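Long-range contact in transcriptional regulator, putative (Pseudomonas syringae pv. tomato, PDB 2R5F), which probably acts as a DNA-binding transcription factor of the SorC family, with a putative sugar-binding domain that may sense a carbohydrate effector: residues Ile63-Met77 / Ala101-Leu115. Numbering follows the deposited sequence.
With SO4 (sulfate ion), chain B.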
loop_
_atom_site.group_PDB
_atom_site.type_symbol
_atom_site.label_atom_id
_atom_site.label_comp_id
_atom_site.label_asym_id
_atom_site.label_seq_id
_atom_site.Cartn_x
_atom_site.Cartn_y
_atom_site.Cartn_z
ATOM N N ILE A 63 -1.455 2.858 -6.471
ATOM C CA ILE A 63 -1.063 1.615 -5.801
ATOM C C ILE A 63 0.435 1.324 -5.967
ATOM O O ILE A 63 1.035 1.577 -7.023
ATOM C CB ILE A 63 -1.889 0.342 -6.215
ATOM C CG1 ILE A 63 -1.615 -0.088 -7.671
ATOM C CG2 ILE A 63 -3.379 0.492 -5.927
ATOM C CD1 ILE A 63 -1.939 -1.609 -7.943
ATOM N N SER A 64 1.012 0.774 -4.906
ATOM C CA SER A 64 2.377 0.236 -4.924
ATOM C C SER A 64 2.386 -1.108 -5.667
ATOM O O SER A 64 2.237 -2.176 -5.052
ATOM C CB SER A 64 2.838 0.025 -3.478
ATOM O OG SER A 64 4.234 -0.189 -3.469
ATOM N N SER A 65 2.551 -1.084 -6.985
ATOM C CA SER A 65 2.216 -2.286 -7.746
ATOM C C SER A 65 3.172 -3.483 -7.550
ATOM O O SER A 65 2.810 -4.605 -7.875
ATOM C CB SER A 65 1.996 -1.971 -9.228
ATOM O OG SER A 65 2.696 -0.794 -9.574
ATOM N N TRP A 66 4.358 -3.250 -6.992
ATOM C CA TRP A 66 5.292 -4.358 -6.700
ATOM C C TRP A 66 4.933 -5.211 -5.464
ATOM O O TRP A 66 5.573 -6.230 -5.193
ATOM C CB TRP A 66 6.731 -3.847 -6.600
ATOM C CG TRP A 66 7.288 -3.335 -7.913
ATOM C CD1 TRP A 66 6.901 -2.209 -8.568
ATOM C CD2 TRP A 66 8.329 -3.926 -8.718
ATOM N NE1 TRP A 66 7.617 -2.054 -9.722
ATOM C CE2 TRP A 66 8.510 -3.087 -9.841
ATOM C CE3 TRP A 66 9.116 -5.081 -8.602
ATOM C CZ2 TRP A 66 9.452 -3.358 -10.846
ATOM C CZ3 TRP A 66 10.071 -5.351 -9.603
ATOM C CH2 TRP A 66 10.222 -4.493 -10.712
ATOM N N SER A 67 3.915 -4.791 -4.724
ATOM C CA SER A 67 3.524 -5.458 -3.490
ATOM C C SER A 67 2.698 -6.743 -3.688
ATOM O O SER A 67 1.697 -6.742 -4.393
ATOM C CB SER A 67 2.788 -4.461 -2.592
ATOM O OG SER A 67 2.185 -5.138 -1.504
ATOM N N SER A 68 3.127 -7.843 -3.063
ATOM C CA SER A 68 2.377 -9.116 -3.144
ATOM C C SER A 68 1.147 -9.144 -2.273
ATOM O O SER A 68 0.223 -9.901 -2.529
ATOM C CB SER A 68 3.258 -10.331 -2.818
ATOM O OG SER A 68 4.377 -9.921 -2.072
ATOM N N THR A 69 1.140 -8.319 -1.237
ATOM C CA THR A 69 -0.048 -8.129 -0.406
ATOM C C THR A 69 -1.155 -7.407 -1.204
ATOM O O THR A 69 -2.327 -7.727 -1.076
ATOM C CB THR A 69 0.291 -7.367 0.918
ATOM O OG1 THR A 69 1.468 -7.945 1.500
ATOM C CG2 THR A 69 -0.843 -7.495 1.897
ATOM N N ILE A 70 -0.766 -6.434 -2.013
ATOM C CA ILE A 70 -1.699 -5.765 -2.929
ATOM C C ILE A 70 -2.134 -6.740 -4.029
ATOM O O ILE A 70 -3.312 -6.774 -4.397
ATOM C CB ILE A 70 -1.101 -4.480 -3.520
ATOM C CG1 ILE A 70 -0.821 -3.470 -2.385
ATOM C CG2 ILE A 70 -2.054 -3.874 -4.618
ATOM C CD1 ILE A 70 -0.204 -2.117 -2.845
ATOM N N ARG A 71 -1.191 -7.563 -4.520
ATOM C CA ARG A 71 -1.562 -8.670 -5.416
ATOM C C ARG A 71 -2.613 -9.578 -4.775
ATOM O O ARG A 71 -3.584 -9.945 -5.433
ATOM C CB ARG A 71 -0.340 -9.485 -5.819
ATOM C CG ARG A 71 -0.450 -10.196 -7.178
ATOM C CD ARG A 71 0.897 -10.846 -7.559
ATOM N NE ARG A 71 2.004 -9.882 -7.434
ATOM C CZ ARG A 71 3.078 -10.040 -6.656
ATOM N NH1 ARG A 71 4.000 -9.083 -6.607
ATOM N NH2 ARG A 71 3.249 -11.158 -5.940
ATOM N N ALA A 72 -2.433 -9.938 -3.497
ATOM C CA ALA A 72 -3.457 -10.695 -2.774
ATOM C C ALA A 72 -4.815 -9.946 -2.731
ATOM O O ALA A 72 -5.867 -10.548 -2.927
ATOM C CB ALA A 72 -2.984 -11.040 -1.368
HETATM N N MSE A 73 -4.792 -8.641 -2.486
HETATM C CA MSE A 73 -6.043 -7.869 -2.486
HETATM C C MSE A 73 -6.741 -7.998 -3.825
HETATM O O MSE A 73 -7.904 -8.365 -3.869
HETATM C CB MSE A 73 -5.806 -6.404 -2.167
HETATM C CG MSE A 73 -7.050 -5.526 -2.270
HETATM SE SE MSE A 73 -6.530 -3.653 -2.199
HETATM C CE MSE A 73 -6.058 -3.376 -4.074
ATOM N N VAL A 74 -6.020 -7.747 -4.921
ATOM C CA VAL A 74 -6.673 -7.733 -6.236
ATOM C C VAL A 74 -7.289 -9.096 -6.550
ATOM O O VAL A 74 -8.413 -9.165 -7.032
ATOM C CB VAL A 74 -5.738 -7.245 -7.363
ATOM C CG1 VAL A 74 -6.363 -7.529 -8.760
ATOM C CG2 VAL A 74 -5.454 -5.756 -7.194
ATOM N N SER A 75 -6.586 -10.173 -6.202
ATOM C CA SER A 75 -7.072 -11.525 -6.474
ATOM C C SER A 75 -8.298 -11.922 -5.648
ATOM O O SER A 75 -8.971 -12.904 -5.974
ATOM C CB SER A 75 -5.963 -12.557 -6.301
ATOM O OG SER A 75 -5.852 -12.905 -4.937
ATOM N N HIS A 76 -8.589 -11.151 -4.603
ATOM C CA HIS A 76 -9.782 -11.333 -3.763
ATOM C C HIS A 76 -10.977 -10.488 -4.184
ATOM O O HIS A 76 -12.047 -10.594 -3.587
ATOM C CB HIS A 76 -9.466 -11.057 -2.280
ATOM C CG HIS A 76 -8.809 -12.203 -1.584
ATOM N ND1 HIS A 76 -9.511 -13.305 -1.145
ATOM C CD2 HIS A 76 -7.515 -12.431 -1.265
ATOM C CE1 HIS A 76 -8.678 -14.159 -0.577
ATOM N NE2 HIS A 76 -7.460 -13.656 -0.642
HETATM N N MSE A 77 -10.799 -9.635 -5.190
HETATM C CA MSE A 77 -11.916 -8.812 -5.677
HETATM C C MSE A 77 -12.539 -9.307 -6.991
HETATM O O MSE A 77 -11.937 -10.093 -7.736
HETATM C CB MSE A 77 -11.587 -7.301 -5.687
HETATM C CG MSE A 77 -10.220 -6.879 -6.156
HETATM SE SE MSE A 77 -9.695 -5.041 -5.563
HETATM C CE MSE A 77 -11.201 -4.021 -6.289
ATOM N N ALA A 101 8.679 -6.395 -13.304
ATOM C CA ALA A 101 8.207 -5.051 -13.679
ATOM C C ALA A 101 6.911 -5.100 -14.488
ATOM O O ALA A 101 6.013 -4.249 -14.303
ATOM C CB ALA A 101 9.287 -4.292 -14.469
ATOM N N PHE A 102 6.847 -6.089 -15.386
ATOM C CA PHE A 102 5.691 -6.338 -16.231
ATOM C C PHE A 102 4.503 -6.779 -15.426
ATOM O O PHE A 102 3.394 -6.340 -15.686
ATOM C CB PHE A 102 5.983 -7.414 -17.268
ATOM C CG PHE A 102 4.962 -7.481 -18.371
ATOM C CD1 PHE A 102 4.347 -6.321 -18.845
ATOM C CD2 PHE A 102 4.645 -8.699 -18.964
ATOM C CE1 PHE A 102 3.413 -6.379 -19.871
ATOM C CE2 PHE A 102 3.724 -8.770 -19.997
ATOM C CZ PHE A 102 3.110 -7.614 -20.460
ATOM N N GLU A 103 4.749 -7.669 -14.470
ATOM C CA GLU A 103 3.735 -8.145 -13.542
ATOM C C GLU A 103 3.176 -7.014 -12.696
ATOM O O GLU A 103 2.006 -7.058 -12.314
ATOM C CB GLU A 103 4.302 -9.232 -12.631
ATOM C CG GLU A 103 4.985 -10.410 -13.365
ATOM C CD GLU A 103 3.990 -11.359 -14.038
ATOM O OE1 GLU A 103 2.766 -11.062 -14.055
ATOM O OE2 GLU A 103 4.445 -12.410 -14.556
ATOM N N ALA A 104 4.015 -6.019 -12.391
ATOM C CA ALA A 104 3.581 -4.846 -11.609
ATOM C C ALA A 104 2.708 -3.937 -12.467
ATOM O O ALA A 104 1.719 -3.370 -11.992
ATOM C CB ALA A 104 4.783 -4.084 -11.054
ATOM N N THR A 105 3.056 -3.831 -13.746
ATOM C CA THR A 105 2.228 -3.106 -14.715
ATOM C C THR A 105 0.851 -3.772 -14.919
ATOM O O THR A 105 -0.193 -3.112 -14.825
ATOM C CB THR A 105 3.000 -2.927 -16.061
ATOM O OG1 THR A 105 4.105 -2.043 -15.837
ATOM C CG2 THR A 105 2.135 -2.326 -17.123
ATOM N N LEU A 106 0.865 -5.078 -15.179
ATOM C CA LEU A 106 -0.337 -5.872 -15.325
ATOM C C LEU A 106 -1.268 -5.809 -14.107
ATOM O O LEU A 106 -2.487 -5.846 -14.251
ATOM C CB LEU A 106 0.065 -7.316 -15.552
ATOM C CG LEU A 106 -1.051 -8.355 -15.543
ATOM C CD1 LEU A 106 -1.935 -8.121 -16.748
ATOM C CD2 LEU A 106 -0.465 -9.745 -15.554
ATOM N N LEU A 107 -0.689 -5.726 -12.912
ATOM C CA LEU A 107 -1.482 -5.652 -11.679
ATOM C C LEU A 107 -2.272 -4.363 -11.565
ATOM O O LEU A 107 -3.439 -4.372 -11.172
ATOM C CB LEU A 107 -0.586 -5.825 -10.456
ATOM C CG LEU A 107 -1.358 -5.865 -9.139
ATOM C CD1 LEU A 107 -2.116 -7.182 -9.104
ATOM C CD2 LEU A 107 -0.378 -5.822 -7.979
ATOM N N THR A 108 -1.623 -3.256 -11.908
ATOM C CA THR A 108 -2.220 -1.930 -11.900
ATOM C C THR A 108 -3.377 -1.892 -12.885
ATOM O O THR A 108 -4.435 -1.340 -12.582
ATOM C CB THR A 108 -1.185 -0.870 -12.339
ATOM O OG1 THR A 108 0.020 -1.041 -11.593
ATOM C CG2 THR A 108 -1.689 0.528 -12.084
ATOM N N GLN A 109 -3.128 -2.463 -14.070
ATOM C CA GLN A 109 -4.109 -2.563 -15.148
ATOM C C GLN A 109 -5.308 -3.419 -14.740
ATOM O O GLN A 109 -6.454 -2.994 -14.894
ATOM C CB GLN A 109 -3.463 -3.088 -16.439
ATOM C CG GLN A 109 -4.447 -3.139 -17.658
ATOM C CD GLN A 109 -5.177 -1.821 -17.907
ATOM O OE1 GLN A 109 -6.349 -1.645 -17.531
ATOM N NE2 GLN A 109 -4.481 -0.881 -18.525
ATOM N N ARG A 110 -5.026 -4.599 -14.183
ATOM C CA ARG A 110 -6.052 -5.496 -13.666
ATOM C C ARG A 110 -6.989 -4.777 -12.714
ATOM O O ARG A 110 -8.172 -4.913 -12.847
ATOM C CB ARG A 110 -5.440 -6.685 -12.956
ATOM C CG ARG A 110 -5.053 -7.799 -13.859
ATOM C CD ARG A 110 -4.301 -8.858 -13.105
ATOM N NE ARG A 110 -5.158 -9.580 -12.169
ATOM C CZ ARG A 110 -4.708 -10.259 -11.110
ATOM N NH1 ARG A 110 -3.407 -10.308 -10.841
ATOM N NH2 ARG A 110 -5.557 -10.895 -10.314
ATOM N N LEU A 111 -6.453 -3.985 -11.783
ATOM C CA LEU A 111 -7.244 -3.217 -10.815
ATOM C C LEU A 111 -8.121 -2.140 -11.453
ATOM O O LEU A 111 -9.265 -1.941 -11.049
ATOM C CB LEU A 111 -6.350 -2.624 -9.709
ATOM C CG LEU A 111 -7.141 -1.845 -8.636
ATOM C CD1 LEU A 111 -8.125 -2.776 -7.937
ATOM C CD2 LEU A 111 -6.267 -1.069 -7.627
ATOM N N ALA A 112 -7.591 -1.454 -12.461
ATOM C CA ALA A 112 -8.374 -0.504 -13.242
ATOM C C ALA A 112 -9.528 -1.197 -13.991
ATOM O O ALA A 112 -10.646 -0.660 -14.110
ATOM C CB ALA A 112 -7.474 0.225 -14.181
ATOM N N THR A 113 -9.265 -2.398 -14.493
ATOM C CA THR A 113 -10.296 -3.161 -15.187
ATOM C C THR A 113 -11.421 -3.486 -14.219
ATOM O O THR A 113 -12.595 -3.203 -14.509
ATOM C CB THR A 113 -9.711 -4.392 -15.886
ATOM O OG1 THR A 113 -8.875 -3.944 -16.952
ATOM C CG2 THR A 113 -10.797 -5.293 -16.486
ATOM N N LEU A 114 -11.047 -4.027 -13.060
ATOM C CA LEU A 114 -11.994 -4.337 -11.997
ATOM C C LEU A 114 -12.882 -3.141 -11.604
ATOM O O LEU A 114 -14.112 -3.280 -11.514
ATOM C CB LEU A 114 -11.273 -4.900 -10.771
ATOM C CG LEU A 114 -10.811 -6.353 -10.930
ATOM C CD1 LEU A 114 -9.760 -6.647 -9.889
ATOM C CD2 LEU A 114 -11.971 -7.291 -10.779
ATOM N N LEU A 115 -12.256 -1.984 -11.418
ATOM C CA LEU A 115 -12.943 -0.752 -11.026
ATOM C C LEU A 115 -13.587 0.003 -12.172
ATOM O O LEU A 115 -14.244 1.029 -11.951
ATOM C CB LEU A 115 -11.984 0.157 -10.224
ATOM C CG LEU A 115 -11.427 -0.556 -8.973
ATOM C CD1 LEU A 115 -10.417 0.288 -8.213
ATOM C CD2 LEU A 115 -12.560 -0.984 -8.053
HETATM S S SO4 B . 4.897 -6.989 0.171
HETATM O O1 SO4 B . 6.047 -6.870 1.057
HETATM O O2 SO4 B . 4.102 -8.169 0.465
HETATM O O3 SO4 B . 4.035 -5.838 0.256
HETATM O O4 SO4 B . 5.373 -7.200 -1.196
HETATM O O HOH W 1 -3.566 -10.733 -8.172
#
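V74 drops as a knob into a hole bounded by L107, R110, L111 and L114, near the C-terminal end of helix 68-75, which runs in the same general direction as helix 101-115 (31° between them, axes 10.4 Å apart). Its CG1, set anti to the backbone N (chi1 168°), lies 3.7 Å from L114 CD1 and also covers one face of the R110 guanidinium. R110 NH1 reaches a water that donates to R71 O, bridging the two helices. L107, one wall of this hole, is also a bump of its own: with CG anti to its backbone N (chi1 -176°), it extends toward segment 63-77, CD1 against V74 CB and R71 CG, CD2 3.4 Å from S65 O. There the backbones come closest, and S65 CB presses to 3.1 Å from A104 O, the carbonyl that also accepts from T108 OG1. A104 CB sits over the W66 five-membered ring in a CH-pi contact (3.8 Å to the centroid), while the six-membered ring leans on A101. Toward the other end, M77 SE rests 3.6 Å from L111 CD1, and L111 CD2 meets I63 CG2. A sulfate, probably from the crystallisation liquor, is held by S67 OG, S68 N and T69 OG1. Helix 101-115 rests on strand 88-94 through T105 and T108; S65 and W66 reach the same strand, which pairs in parallel with strand 60-63, consistent with a Rossmann-like fold. T69 and M73 pack on helix 36-54.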